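Local atomic coordinates of probable alginate O-acetylase AlgJ (Pseudomonas putida, PDB entry 4O8V), a protein that probably adds acetyl groups to mannuronate residues of alginate, working with partner proteins at the inner membrane of the bacterium. Residues A[39-44]-A[295-300]; A[61-66]-A[274-279]; A[66-71]-A[108-113]; A[248-253]-A[270-275]. One frame throughout, in Å; residues are numbered along the deposited sequence. Where two conformers were deposited one is given.

Contact 1 (A[39-44]-A[295-300])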
loop_
_atom_site.group_PDB
_atom_site.type_symbol
_atom_site.label_atom_id
_atom_site.label_comp_id
_atom_site.label_asym_id
_atom_site.label_seq_id
_atom_site.Cartn_x
_atom_site.Cartn_y
_atom_site.Cartn_z
ATOM N N LEU A 39 1.057 11.793 -10.337
ATOM C CA LEU A 39 0.365 10.991 -11.343
ATOM C C LEU A 39 1.178 10.879 -12.635
ATOM O O LEU A 39 1.152 9.836 -13.299
ATOM C CB LEU A 39 -1.002 11.580 -11.656
ATOM C CG LEU A 39 -2.004 11.348 -10.528
ATOM C CD1 LEU A 39 -3.147 12.382 -10.570
ATOM C CD2 LEU A 39 -2.544 9.917 -10.561
ATOM N N ALA A 40 1.867 11.953 -13.005
ATOM C CA ALA A 40 2.697 11.911 -14.211
ATOM C C ALA A 40 3.835 10.921 -14.002
ATOM O O ALA A 40 4.232 10.202 -14.925
ATOM C CB ALA A 40 3.235 13.305 -14.560
ATOM N N LEU A 41 4.348 10.855 -12.781
ATOM C CA LEU A 41 5.388 9.871 -12.468
ATOM C C LEU A 41 4.853 8.445 -12.445
ATOM O O LEU A 41 5.516 7.520 -12.934
ATOM C CB LEU A 41 6.063 10.211 -11.141
ATOM C CG LEU A 41 6.901 11.487 -11.262
ATOM C CD1 LEU A 41 7.351 11.962 -9.889
ATOM C CD2 LEU A 41 8.091 11.204 -12.175
ATOM N N ILE A 42 3.665 8.241 -11.877
ATOM C CA ILE A 42 3.051 6.924 -11.905
ATOM C C ILE A 42 2.828 6.432 -13.337
ATOM O O ILE A 42 3.084 5.269 -13.657
ATOM C CB ILE A 42 1.691 6.930 -11.157
ATOM C CG1 ILE A 42 1.920 7.102 -9.657
ATOM C CG2 ILE A 42 0.882 5.670 -11.484
ATOM C CD1 ILE A 42 0.627 7.458 -8.890
ATOM N N ARG A 43 2.345 7.325 -14.194
ATOM C CA ARG A 43 2.110 6.999 -15.588
ATOM C C ARG A 43 3.427 6.639 -16.303
ATOM O O ARG A 43 3.473 5.713 -17.122
ATOM C CB ARG A 43 1.417 8.166 -16.289
ATOM C CG ARG A 43 1.036 7.884 -17.726
ATOM C CD ARG A 43 1.338 9.063 -18.620
ATOM N NE ARG A 43 0.581 10.260 -18.278
ATOM C CZ ARG A 43 1.123 11.461 -18.087
ATOM N NH1 ARG A 43 0.348 12.495 -17.777
ATOM N NH2 ARG A 43 2.435 11.628 -18.198
ATOM N N GLY A 44 4.487 7.362 -15.981
ATOM C CA GLY A 44 5.789 7.088 -16.573
ATOM C C GLY A 44 6.327 5.740 -16.134
ATOM O O GLY A 44 6.948 5.007 -16.909
ATOM N N GLN A 295 12.184 11.845 -18.525
ATOM C CA GLN A 295 11.767 10.739 -19.387
ATOM C C GLN A 295 10.470 10.111 -18.892
ATOM O O GLN A 295 9.564 9.814 -19.677
ATOM C CB GLN A 295 12.860 9.674 -19.455
ATOM C CG GLN A 295 14.063 10.084 -20.252
ATOM C CD GLN A 295 14.932 8.902 -20.603
ATOM O OE1 GLN A 295 14.633 7.764 -20.224
ATOM N NE2 GLN A 295 16.013 9.157 -21.335
ATOM N N LEU A 296 10.399 9.925 -17.581
ATOM C CA LEU A 296 9.238 9.332 -16.935
ATOM C C LEU A 296 8.003 10.195 -17.148
ATOM O O LEU A 296 6.938 9.691 -17.486
ATOM C CB LEU A 296 9.495 9.137 -15.432
ATOM C CG LEU A 296 10.388 7.969 -15.002
ATOM C CD1 LEU A 296 10.716 8.038 -13.513
ATOM C CD2 LEU A 296 9.702 6.643 -15.318
ATOM N N LYS A 297 8.145 11.503 -16.977
ATOM C CA LYS A 297 6.990 12.381 -17.084
ATOM C C LYS A 297 6.554 12.570 -18.527
ATOM O O LYS A 297 5.389 12.848 -18.795
ATOM C CB LYS A 297 7.292 13.731 -16.434
ATOM C CG LYS A 297 7.403 13.680 -14.907
ATOM C CD LYS A 297 7.844 15.033 -14.352
ATOM C CE LYS A 297 7.181 16.162 -15.129
ATOM N NZ LYS A 297 7.444 17.512 -14.563
ATOM N N ASN A 298 7.490 12.415 -19.460
ATOM C CA ASN A 298 7.214 12.685 -20.870
ATOM C C ASN A 298 7.002 11.420 -21.684
ATOM O O ASN A 298 7.102 11.452 -22.910
ATOM C CB ASN A 298 8.356 13.489 -21.505
ATOM C CG ASN A 298 8.586 14.823 -20.827
ATOM O OD1 ASN A 298 7.780 15.267 -20.008
ATOM N ND2 ASN A 298 9.689 15.479 -21.177
ATOM N N SER A 299 6.705 10.311 -21.009
ATOM C CA SER A 299 6.655 9.000 -21.665
ATOM C C SER A 299 5.573 8.897 -22.742
ATOM O O SER A 299 5.632 8.011 -23.596
ATOM C CB SER A 299 6.446 7.896 -20.628
ATOM O OG SER A 299 5.221 8.063 -19.939
ATOM N N ARG A 300 4.589 9.795 -22.700
ATOM C CA ARG A 300 3.542 9.834 -23.720
ATOM C C ARG A 300 3.902 10.822 -24.830
ATOM O O ARG A 300 4.753 11.691 -24.643
ATOM C CB ARG A 300 2.195 10.213 -23.101
ATOM C CG ARG A 300 1.735 9.288 -21.984
ATOM C CD ARG A 300 1.212 7.963 -22.517
ATOM N NE ARG A 300 1.149 6.929 -21.482
ATOM C CZ ARG A 300 0.038 6.550 -20.849
ATOM N NH1 ARG A 300 -1.126 7.123 -21.132
ATOM N NH2 ARG A 300 0.096 5.586 -19.933
#
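The backbone oxygen of L296 approaches CA of G44 to 3.0 Å in a CA-H...O contact with an angle of 127° at the hydrogen. Glycine permits this: any CB at G44 would run into that same oxygen, so the end of helix 290-297 can press backbone to backbone on helix 31-51. OG of S299 lies 3.6 Å from G44 CA, and a small side chain suits this place, but its hydrogen bond goes on to D47. CD2 of L296 rests 3.6 Å from G44 O, which is itself hydrogen-bonded to T48.

Farther out two arginines meet despite their like charges. CG of R43, anti to the backbone N (chi1 -176°), lies over one face of the R300 guanidinium, toward its rim and 3.3 Å from R300 NH2, while CD of R43 sits 3.4 Å from CG of R300. The guanidinium planes are turned 56° apart and do not stack; CG and CD of R43 lie against the R300 cation. At the edge of the R43 guanidinium, K297 O is 3.3 Å from R43 NH2.

On another side CD2 of L41 touches CG of K297 at 3.8 Å and also reaches CB of L296, and the short A40 leaves room for the lysine's aliphatic part. The ammonium of K297 leads away to a salt bridge with E37.

R300 is salt-bridged to D47 and hydrogen-bonded to A95 and N96, which probably offsets the repulsion from R43. The C-terminal turn is thus held to helix 31-51 by close backbone packing, with the charges of K297 and R300 paired beyond the two segments.

Contact 2 (A[61-66]-A[274-279])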
loop_
_atom_site.group_PDB
_atom_site.type_symbol
_atom_site.label_atom_id
_atom_site.label_comp_id
_atom_site.label_asym_id
_atom_site.label_seq_id
_atom_site.Cartn_x
_atom_site.Cartn_y
_atom_site.Cartn_z
ATOM N N VAL A 61 -4.238 1.707 -1.624
ATOM C CA VAL A 61 -4.774 1.341 -0.302
ATOM C C VAL A 61 -5.623 2.479 0.251
ATOM O O VAL A 61 -5.164 3.602 0.365
ATOM C CB VAL A 61 -3.658 1.021 0.702
ATOM C CG1 VAL A 61 -4.257 0.410 2.001
ATOM C CG2 VAL A 61 -2.658 0.049 0.071
ATOM N N PRO A 62 -6.880 2.190 0.588
ATOM C CA PRO A 62 -7.700 3.275 1.130
ATOM C C PRO A 62 -7.196 3.725 2.499
ATOM O O PRO A 62 -6.573 2.929 3.213
ATOM C CB PRO A 62 -9.089 2.645 1.233
ATOM C CG PRO A 62 -8.841 1.183 1.366
ATOM C CD PRO A 62 -7.614 0.923 0.490
ATOM N N ALA A 63 -7.461 4.981 2.846
ATOM C CA ALA A 63 -7.062 5.532 4.139
ATOM C C ALA A 63 -7.797 4.810 5.263
ATOM O O ALA A 63 -8.967 4.450 5.114
ATOM C CB ALA A 63 -7.351 7.010 4.190
ATOM N N LYS A 64 -7.121 4.618 6.392
ATOM C CA LYS A 64 -7.787 4.007 7.534
ATOM C C LYS A 64 -8.959 4.887 7.956
ATOM O O LYS A 64 -10.029 4.384 8.335
ATOM C CB LYS A 64 -6.822 3.806 8.703
ATOM C CG LYS A 64 -7.462 3.046 9.869
ATOM C CD LYS A 64 -6.447 2.617 10.899
ATOM C CE LYS A 64 -6.471 3.511 12.097
ATOM N NZ LYS A 64 -5.578 2.997 13.178
ATOM N N ALA A 65 -8.776 6.205 7.855
ATOM C CA ALA A 65 -9.836 7.152 8.221
ATOM C C ALA A 65 -11.065 7.056 7.326
ATOM O O ALA A 65 -12.145 7.481 7.707
ATOM C CB ALA A 65 -9.305 8.573 8.202
ATOM N N ARG A 66 -10.893 6.536 6.120
ATOM C CA ARG A 66 -12.007 6.348 5.190
ATOM C C ARG A 66 -12.729 5.034 5.465
ATOM O O ARG A 66 -13.942 4.953 5.334
ATOM C CB ARG A 66 -11.505 6.365 3.721
ATOM C CG ARG A 66 -12.613 6.184 2.690
ATOM C CD ARG A 66 -12.094 6.223 1.228
ATOM N NE ARG A 66 -11.167 7.328 0.959
ATOM C CZ ARG A 66 -11.524 8.599 0.799
ATOM N NH1 ARG A 66 -12.802 8.967 0.927
ATOM N NH2 ARG A 66 -10.595 9.519 0.537
ATOM N N PHE A 274 0.349 1.466 -3.019
ATOM C CA PHE A 274 0.418 2.927 -3.014
ATOM C C PHE A 274 -0.764 3.450 -2.186
ATOM O O PHE A 274 -1.871 3.598 -2.702
ATOM C CB PHE A 274 0.372 3.463 -4.466
ATOM C CG PHE A 274 0.858 4.889 -4.630
ATOM C CD1 PHE A 274 0.345 5.920 -3.849
ATOM C CD2 PHE A 274 1.848 5.200 -5.581
ATOM C CE1 PHE A 274 0.792 7.241 -4.025
ATOM C CE2 PHE A 274 2.314 6.512 -5.746
ATOM C CZ PHE A 274 1.790 7.534 -4.960
ATOM N N PRO A 275 -0.548 3.703 -0.891
ATOM C CA PRO A 275 -1.660 4.167 -0.057
ATOM C C PRO A 275 -2.160 5.559 -0.502
ATOM O O PRO A 275 -1.351 6.397 -0.907
ATOM C CB PRO A 275 -1.047 4.222 1.358
ATOM C CG PRO A 275 0.139 3.253 1.292
ATOM C CD PRO A 275 0.686 3.496 -0.116
ATOM N N GLU A 276 -3.465 5.802 -0.431
ATOM C CA GLU A 276 -4.025 7.012 -1.037
ATOM C C GLU A 276 -3.443 8.324 -0.489
ATOM O O GLU A 276 -3.258 9.273 -1.246
ATOM C CB GLU A 276 -5.554 7.021 -0.905
ATOM C CG GLU A 276 -6.078 7.174 0.518
ATOM C CD GLU A 276 -7.547 7.584 0.587
ATOM O OE1 GLU A 276 -7.852 8.793 0.472
ATOM O OE2 GLU A 276 -8.402 6.703 0.792
ATOM N N ARG A 277 -3.119 8.376 0.804
ATOM C CA ARG A 277 -2.688 9.624 1.421
ATOM C C ARG A 277 -1.372 10.163 0.859
ATOM O O ARG A 277 -1.052 11.324 1.069
ATOM C CB ARG A 277 -2.547 9.455 2.941
ATOM C CG ARG A 277 -1.293 8.671 3.389
ATOM C CD ARG A 277 -1.359 8.454 4.911
ATOM N NE ARG A 277 -0.133 7.939 5.526
ATOM C CZ ARG A 277 0.044 6.658 5.850
ATOM N NH1 ARG A 277 -0.904 5.773 5.570
ATOM N NH2 ARG A 277 1.168 6.261 6.435
ATOM N N TYR A 278 -0.616 9.319 0.162
ATOM C CA TYR A 278 0.668 9.743 -0.406
ATOM C C TYR A 278 0.530 10.510 -1.716
ATOM O O TYR A 278 1.491 11.129 -2.162
ATOM C CB TYR A 278 1.590 8.537 -0.646
ATOM C CG TYR A 278 2.152 7.932 0.622
ATOM C CD1 TYR A 278 3.197 8.550 1.313
ATOM C CD2 TYR A 278 1.626 6.752 1.135
ATOM C CE1 TYR A 278 3.703 7.999 2.484
ATOM C CE2 TYR A 278 2.121 6.199 2.298
ATOM C CZ TYR A 278 3.160 6.819 2.968
ATOM O OH TYR A 278 3.644 6.246 4.130
ATOM N N LEU A 279 -0.637 10.455 -2.354
ATOM C CA LEU A 279 -0.773 11.085 -3.674
ATOM C C LEU A 279 -0.561 12.615 -3.621
ATOM O O LEU A 279 0.119 13.173 -4.482
ATOM C CB LEU A 279 -2.139 10.764 -4.297
ATOM C CG LEU A 279 -2.305 11.246 -5.749
ATOM C CD1 LEU A 279 -1.314 10.570 -6.674
ATOM C CD2 LEU A 279 -3.723 11.012 -6.230
#
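The carboxylate of E276 and the guanidinium of R66 lie almost in one plane, 3° apart, and form a side-on, two-pronged salt bridge. R66 NE meets E276 OE2 at 2.8 Å and R66 NH2 meets E276 OE1 at 2.8 Å; both bonds are nearly straight and use the syn lone pairs. OE2 has a second donor, the backbone N of A63 at 2.8 Å, which arrives from above the carboxylate plane. CG of E276 stands between its own N and carbonyl carbon (chi1 68°), a crowded position that brings it to 3.5 Å from A63 N. Replacing E276 with an alanine would probably leave A63 N without this acceptor and the guanidinium of R66 without its counter-charge on this edge.

Two backbone bonds run beside the salt bridge: E276 N donates to V61 O at 2.9 Å, and V61 N to F274 O at 3.2 Å. P62 directly follows strand 55-61 and P275 lies near the end of strand 269-275; neither has an N-H for a sheet bond. Packing is modest: CB of V61 lies 4.2 Å from CB of P275, and the small A63 leaves room for the carboxylate beside its CB.

The side chain of P275 lies about 7 Å from that of S218, the probable nucleophile. An ion pair with E276 buried, whose R66 also donates to the carbonyls of H81 and D82, probably fixes helix 64-67 against the turn after strand 269-275.

Contact 3 (A[66-71]-A[108-113])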
loop_
_atom_site.group_PDB
_atom_site.type_symbol
_atom_site.label_atom_id
_atom_site.label_comp_id
_atom_site.label_asym_id
_atom_site.label_seq_id
_atom_site.Cartn_x
_atom_site.Cartn_y
_atom_site.Cartn_z
ATOM N N ARG A 66 -10.893 6.536 6.120
ATOM C CA ARG A 66 -12.007 6.348 5.190
ATOM C C ARG A 66 -12.729 5.034 5.465
ATOM O O ARG A 66 -13.942 4.953 5.334
ATOM C CB ARG A 66 -11.505 6.365 3.721
ATOM C CG ARG A 66 -12.613 6.184 2.690
ATOM C CD ARG A 66 -12.094 6.223 1.228
ATOM N NE ARG A 66 -11.167 7.328 0.959
ATOM C CZ ARG A 66 -11.524 8.599 0.799
ATOM N NH1 ARG A 66 -12.802 8.967 0.927
ATOM N NH2 ARG A 66 -10.595 9.519 0.537
ATOM N N VAL A 67 -11.975 4.005 5.834
ATOM C CA VAL A 67 -12.547 2.691 6.066
ATOM C C VAL A 67 -13.204 2.624 7.450
ATOM O O VAL A 67 -14.223 1.955 7.618
ATOM C CB VAL A 67 -11.484 1.575 5.932
ATOM C CG1 VAL A 67 -12.084 0.205 6.264
ATOM C CG2 VAL A 67 -10.887 1.571 4.519
ATOM N N TYR A 68 -12.622 3.320 8.430
ATOM C CA TYR A 68 -13.179 3.358 9.799
ATOM C C TYR A 68 -13.670 4.751 10.221
ATOM O O TYR A 68 -13.333 5.261 11.294
ATOM C CB TYR A 68 -12.130 2.803 10.788
ATOM C CG TYR A 68 -12.089 1.294 10.742
ATOM C CD1 TYR A 68 -13.079 0.544 11.385
ATOM C CD2 TYR A 68 -11.098 0.612 10.016
ATOM C CE1 TYR A 68 -13.083 -0.840 11.328
ATOM C CE2 TYR A 68 -11.090 -0.789 9.948
ATOM C CZ TYR A 68 -12.093 -1.505 10.601
ATOM O OH TYR A 68 -12.112 -2.884 10.530
ATOM N N THR A 69 -14.528 5.350 9.402
ATOM C CA THR A 69 -15.085 6.671 9.722
ATOM C C THR A 69 -15.886 6.663 11.014
ATOM O O THR A 69 -16.083 7.711 11.650
ATOM C CB THR A 69 -16.007 7.193 8.611
ATOM O OG1 THR A 69 -17.134 6.321 8.481
ATOM C CG2 THR A 69 -15.270 7.243 7.293
ATOM N N GLU A 70 -16.346 5.483 11.416
ATOM C CA GLU A 70 -17.200 5.402 12.591
ATOM C C GLU A 70 -16.388 5.617 13.868
ATOM O O GLU A 70 -16.960 5.825 14.938
ATOM C CB GLU A 70 -17.951 4.057 12.642
ATOM C CG GLU A 70 -17.079 2.824 12.827
ATOM C CD GLU A 70 -16.750 2.129 11.496
ATOM O OE1 GLU A 70 -16.522 2.829 10.482
ATOM O OE2 GLU A 70 -16.739 0.877 11.468
ATOM N N TYR A 71 -15.063 5.578 13.755
ATOM C CA TYR A 71 -14.215 5.816 14.924
ATOM C C TYR A 71 -13.524 7.173 14.865
ATOM O O TYR A 71 -12.648 7.462 15.671
ATOM C CB TYR A 71 -13.176 4.692 15.078
ATOM C CG TYR A 71 -13.827 3.366 15.408
ATOM C CD1 TYR A 71 -14.633 3.229 16.528
ATOM C CD2 TYR A 71 -13.643 2.253 14.588
ATOM C CE1 TYR A 71 -15.241 2.020 16.832
ATOM C CE2 TYR A 71 -14.252 1.040 14.876
ATOM C CZ TYR A 71 -15.052 0.936 15.997
ATOM O OH TYR A 71 -15.653 -0.264 16.307
ATOM N N GLN A 108 -16.394 -4.671 2.932
ATOM C CA GLN A 108 -17.194 -5.887 3.096
ATOM C C GLN A 108 -16.636 -6.690 4.270
ATOM O O GLN A 108 -17.382 -7.207 5.111
ATOM C CB GLN A 108 -17.186 -6.717 1.799
ATOM C CG GLN A 108 -18.043 -7.992 1.812
ATOM C CD GLN A 108 -17.960 -8.782 0.498
ATOM O OE1 GLN A 108 -16.876 -8.987 -0.057
ATOM N NE2 GLN A 108 -19.112 -9.216 -0.003
ATOM N N ALA A 109 -15.309 -6.745 4.349
ATOM C CA ALA A 109 -14.625 -7.609 5.315
ATOM C C ALA A 109 -14.651 -7.106 6.777
ATOM O O ALA A 109 -14.306 -7.855 7.694
ATOM C CB ALA A 109 -13.155 -7.814 4.872
ATOM N N LYS A 110 -15.066 -5.866 7.007
ATOM C CA LYS A 110 -15.173 -5.358 8.389
ATOM C C LYS A 110 -16.094 -6.207 9.291
ATOM O O LYS A 110 -15.928 -6.233 10.520
ATOM C CB LYS A 110 -15.668 -3.903 8.394
ATOM C CG LYS A 110 -14.689 -2.910 7.781
ATOM C CD LYS A 110 -15.325 -1.548 7.594
ATOM C CE LYS A 110 -15.641 -0.870 8.918
ATOM N NZ LYS A 110 -16.349 0.427 8.734
ATOM N N ALA A 111 -17.058 -6.887 8.693
ATOM C CA ALA A 111 -17.973 -7.718 9.482
ATOM C C ALA A 111 -17.248 -8.890 10.150
ATOM O O ALA A 111 -17.682 -9.383 11.200
ATOM C CB ALA A 111 -19.101 -8.217 8.619
ATOM N N ARG A 112 -16.140 -9.325 9.547
ATOM C CA ARG A 112 -15.375 -10.458 10.056
ATOM C C ARG A 112 -14.462 -10.089 11.230
ATOM O O ARG A 112 -14.137 -10.936 12.067
ATOM C CB ARG A 112 -14.519 -11.074 8.917
ATOM C CG ARG A 112 -15.331 -11.631 7.750
ATOM C CD ARG A 112 -14.462 -11.727 6.493
ATOM N NE ARG A 112 -13.302 -12.590 6.690
ATOM C CZ ARG A 112 -12.332 -12.753 5.791
ATOM N NH1 ARG A 112 -12.387 -12.104 4.635
ATOM N NH2 ARG A 112 -11.309 -13.566 6.044
ATOM N N GLY A 113 -14.038 -8.830 11.280
ATOM C CA GLY A 113 -13.095 -8.376 12.279
ATOM C C GLY A 113 -12.382 -7.140 11.759
ATOM O O GLY A 113 -12.776 -6.590 10.733
HETATM O O HOH W 1 -14.205 -4.069 11.576
#
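K110 threads its aliphatic chain past V67 and Y68, and the packing is closest there. CE of K110 comes to 3.5 Å from CE1 of Y68, oblique to the ring, and CD of K110 is 3.9 Å from CG1 of V67. K110 runs antiparallel to the side chains of V67 and Y68. Its one bend, at chi3 (67°), sets the position of CE, close to the tyrosine, from which NZ reaches its acceptors. The backbones here stay well apart, and a long chain with an apolar shaft and a charged end suits the gap.

NZ ends on two kinds of oxygen. It donates to V67 O at 2.8 Å, nearly along the C=O axis, at the end of helix 64-67, where the helix dipole would probably favour a positive charge. It also forms a salt bridge with E70, which is exposed yet held tip to tip by the lysine: OE2 of E70 accepts from NZ at 2.8 Å through its syn lone pair, while the bond to OE1 is weak.

The other side is looser. There Y68 OH is joined through a water, 2.6 Å away, to K110 O, to which the water donates at 3.0 Å. Y68 OH is also hydrogen-bonded to V115, so the hydroxyl has two polar partners, the water and V115 N. G113, at the edge, only approaches that hydroxyl.

Within the SGNH hydrolase-like domain, one lysine close to helix 103-109 thus joins that region to the C-terminal end of helix 64-67 and the 3-10 turn that follows.

Contact 4 (A[248-253]-A[270-275])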
loop_
_atom_site.group_PDB
_atom_site.type_symbol
_atom_site.label_atom_id
_atom_site.label_comp_id
_atom_site.label_asym_id
_atom_site.label_seq_id
_atom_site.Cartn_x
_atom_site.Cartn_y
_atom_site.Cartn_z
ATOM N N GLY A 248 7.980 6.267 1.591
ATOM C CA GLY A 248 6.813 6.426 0.748
ATOM C C GLY A 248 6.812 5.395 -0.359
ATOM O O GLY A 248 7.696 4.549 -0.427
ATOM N N PRO A 249 5.792 5.442 -1.218
ATOM C CA PRO A 249 5.546 4.428 -2.249
ATOM C C PRO A 249 6.323 4.649 -3.549
ATOM O O PRO A 249 6.517 3.676 -4.301
ATOM C CB PRO A 249 4.038 4.560 -2.497
ATOM C CG PRO A 249 3.758 6.006 -2.222
ATOM C CD PRO A 249 4.639 6.353 -1.040
ATOM N N LEU A 250 6.780 5.875 -3.808
ATOM C CA LEU A 250 7.406 6.191 -5.110
ATOM C C LEU A 250 8.905 5.862 -5.150
ATOM O O LEU A 250 9.379 5.219 -6.100
ATOM C CB LEU A 250 7.191 7.674 -5.471
ATOM C CG LEU A 250 7.848 8.072 -6.807
ATOM C CD1 LEU A 250 7.224 7.294 -7.977
ATOM C CD2 LEU A 250 7.724 9.573 -7.028
ATOM N N LEU A 251 9.654 6.300 -4.135
ATOM C CA LEU A 251 11.103 6.081 -4.114
ATOM C C LEU A 251 11.496 4.599 -4.239
ATOM O O LEU A 251 12.423 4.268 -4.980
ATOM C CB LEU A 251 11.729 6.695 -2.850
ATOM C CG LEU A 251 12.346 8.093 -3.017
ATOM C CD1 LEU A 251 11.380 9.036 -3.698
ATOM C CD2 LEU A 251 12.785 8.675 -1.674
ATOM N N PRO A 252 10.806 3.690 -3.524
ATOM C CA PRO A 252 11.153 2.291 -3.779
ATOM C C PRO A 252 10.843 1.837 -5.204
ATOM O O PRO A 252 11.561 0.962 -5.695
ATOM C CB PRO A 252 10.277 1.514 -2.774
ATOM C CG PRO A 252 10.009 2.474 -1.691
ATOM C CD PRO A 252 9.862 3.815 -2.400
HETATM N N MSE A 253 9.822 2.396 -5.852
HETATM C CA MSE A 253 9.556 2.021 -7.244
HETATM C C MSE A 253 10.648 2.547 -8.167
HETATM O O MSE A 253 11.104 1.824 -9.058
HETATM C CB MSE A 253 8.196 2.522 -7.723
HETATM C CG MSE A 253 7.950 2.275 -9.200
HETATM SE SE MSE A 253 8.036 0.363 -9.720
HETATM C CE MSE A 253 6.285 -0.058 -9.070
ATOM N N VAL A 270 4.080 -6.510 -11.968
ATOM C CA VAL A 270 4.542 -5.766 -10.802
ATOM C C VAL A 270 3.325 -5.258 -10.029
ATOM O O VAL A 270 2.487 -4.531 -10.572
ATOM C CB VAL A 270 5.438 -4.584 -11.183
ATOM C CG1 VAL A 270 5.790 -3.754 -9.932
ATOM C CG2 VAL A 270 6.695 -5.069 -11.894
ATOM N N VAL A 271 3.221 -5.666 -8.772
ATOM C CA VAL A 271 2.174 -5.145 -7.905
ATOM C C VAL A 271 2.768 -3.950 -7.171
ATOM O O VAL A 271 3.794 -4.072 -6.489
ATOM C CB VAL A 271 1.674 -6.201 -6.897
ATOM C CG1 VAL A 271 0.704 -5.566 -5.872
ATOM C CG2 VAL A 271 1.018 -7.348 -7.600
ATOM N N TRP A 272 2.137 -2.787 -7.324
ATOM C CA TRP A 272 2.643 -1.550 -6.730
ATOM C C TRP A 272 1.648 -1.042 -5.686
ATOM O O TRP A 272 0.590 -0.514 -6.033
ATOM C CB TRP A 272 2.843 -0.486 -7.802
ATOM C CG TRP A 272 3.528 0.751 -7.318
ATOM C CD1 TRP A 272 4.075 0.974 -6.075
ATOM C CD2 TRP A 272 3.764 1.951 -8.079
ATOM N NE1 TRP A 272 4.632 2.229 -6.023
ATOM C CE2 TRP A 272 4.447 2.854 -7.234
ATOM C CE3 TRP A 272 3.457 2.345 -9.381
ATOM C CZ2 TRP A 272 4.842 4.138 -7.658
ATOM C CZ3 TRP A 272 3.842 3.617 -9.808
ATOM C CH2 TRP A 272 4.528 4.498 -8.942
ATOM N N GLU A 273 2.006 -1.215 -4.421
ATOM C CA GLU A 273 1.157 -0.803 -3.303
ATOM C C GLU A 273 1.419 0.675 -2.971
ATOM O O GLU A 273 2.557 1.095 -2.720
ATOM C CB GLU A 273 1.397 -1.726 -2.107
ATOM C CG GLU A 273 0.857 -1.192 -0.794
ATOM C CD GLU A 273 1.939 -0.544 0.062
ATOM O OE1 GLU A 273 3.016 -1.167 0.263
ATOM O OE2 GLU A 273 1.707 0.579 0.564
ATOM N N PHE A 274 0.349 1.466 -3.019
ATOM C CA PHE A 274 0.418 2.927 -3.014
ATOM C C PHE A 274 -0.764 3.450 -2.186
ATOM O O PHE A 274 -1.871 3.598 -2.702
ATOM C CB PHE A 274 0.372 3.463 -4.466
ATOM C CG PHE A 274 0.858 4.889 -4.630
ATOM C CD1 PHE A 274 0.345 5.920 -3.849
ATOM C CD2 PHE A 274 1.848 5.200 -5.581
ATOM C CE1 PHE A 274 0.792 7.241 -4.025
ATOM C CE2 PHE A 274 2.314 6.512 -5.746
ATOM C CZ PHE A 274 1.790 7.534 -4.960
ATOM N N PRO A 275 -0.548 3.703 -0.891
ATOM C CA PRO A 275 -1.660 4.167 -0.057
ATOM C C PRO A 275 -2.160 5.559 -0.502
ATOM O O PRO A 275 -1.351 6.397 -0.907
ATOM C CB PRO A 275 -1.047 4.222 1.358
ATOM C CG PRO A 275 0.139 3.253 1.292
ATOM C CD PRO A 275 0.686 3.496 -0.116
#
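W272 NE1 donates to P249 O at 2.9 Å, with an N-H...O angle of 155°. The oxygen lies near the indole plane, at the ring edge, whereas the nitrogen stands above the plane of the carbonyl. P249 also sets its CG over the centre of the F274 ring, 3.5 Å from the centroid, a CH-pi contact for which the compact, rigid proline ring is well suited.

M253, a selenomethionine, covers one face of the indole: its CE is 3.5 Å from the centroid of the five-membered ring, and its SE stands 5.0 Å from that of the six-membered ring in an oblique Met-aromatic contact. CD2 of F274 lies over the opposite face, so the tryptophan is sandwiched. At the edge CD1 of L250 touches CZ2 of W272 at 4.0 Å, and CE of M253 also meets CG1 of V270 at 3.8 Å.

These contacts pack residues 249-253, leading into helix 250-257, onto strand 269-275, an inner strand of the central parallel sheet of the SGNH hydrolase-like domain, lying between strands 55-61 and 212-215. A phenylalanine in place of W272 would probably leave P249 O without this donor and open a gap beside M253 and L250.

CG of W272 is anti to its backbone N (chi1 -172°), on the side facing helix 250-257. V45 of helix 31-51 also touches W272 and M253. E273 O, 3.8 Å from P249 CB, is buried without a polar partner, whereas the carboxylate of E273 is hydrogen-bonded to T217 and S220, residues around the probable nucleophile S218.

Overall arrangement
Contacts 2 and 4 are buried and share strand 269-275, with F274 and P275 common to both; contacts 1 and 3 lie toward the surface, on opposite sides of the chain's centre. Contact 4 is mostly aromatic and apolar, with one indole hydrogen bond. Contact 2 is polar although buried, and its charges are closely matched. Contact 1 combines close backbone packing with long side chains whose charges pair mainly outside the segments; contact 3 relies on one lysine, paired directly with E70, while a water links a hydroxyl to a backbone oxygen. R66 and helix 64-67 join contact 2 to contact 3, while I42 and L41 pack contact 1 against contact 4, so helix 31-51 connects surface and core.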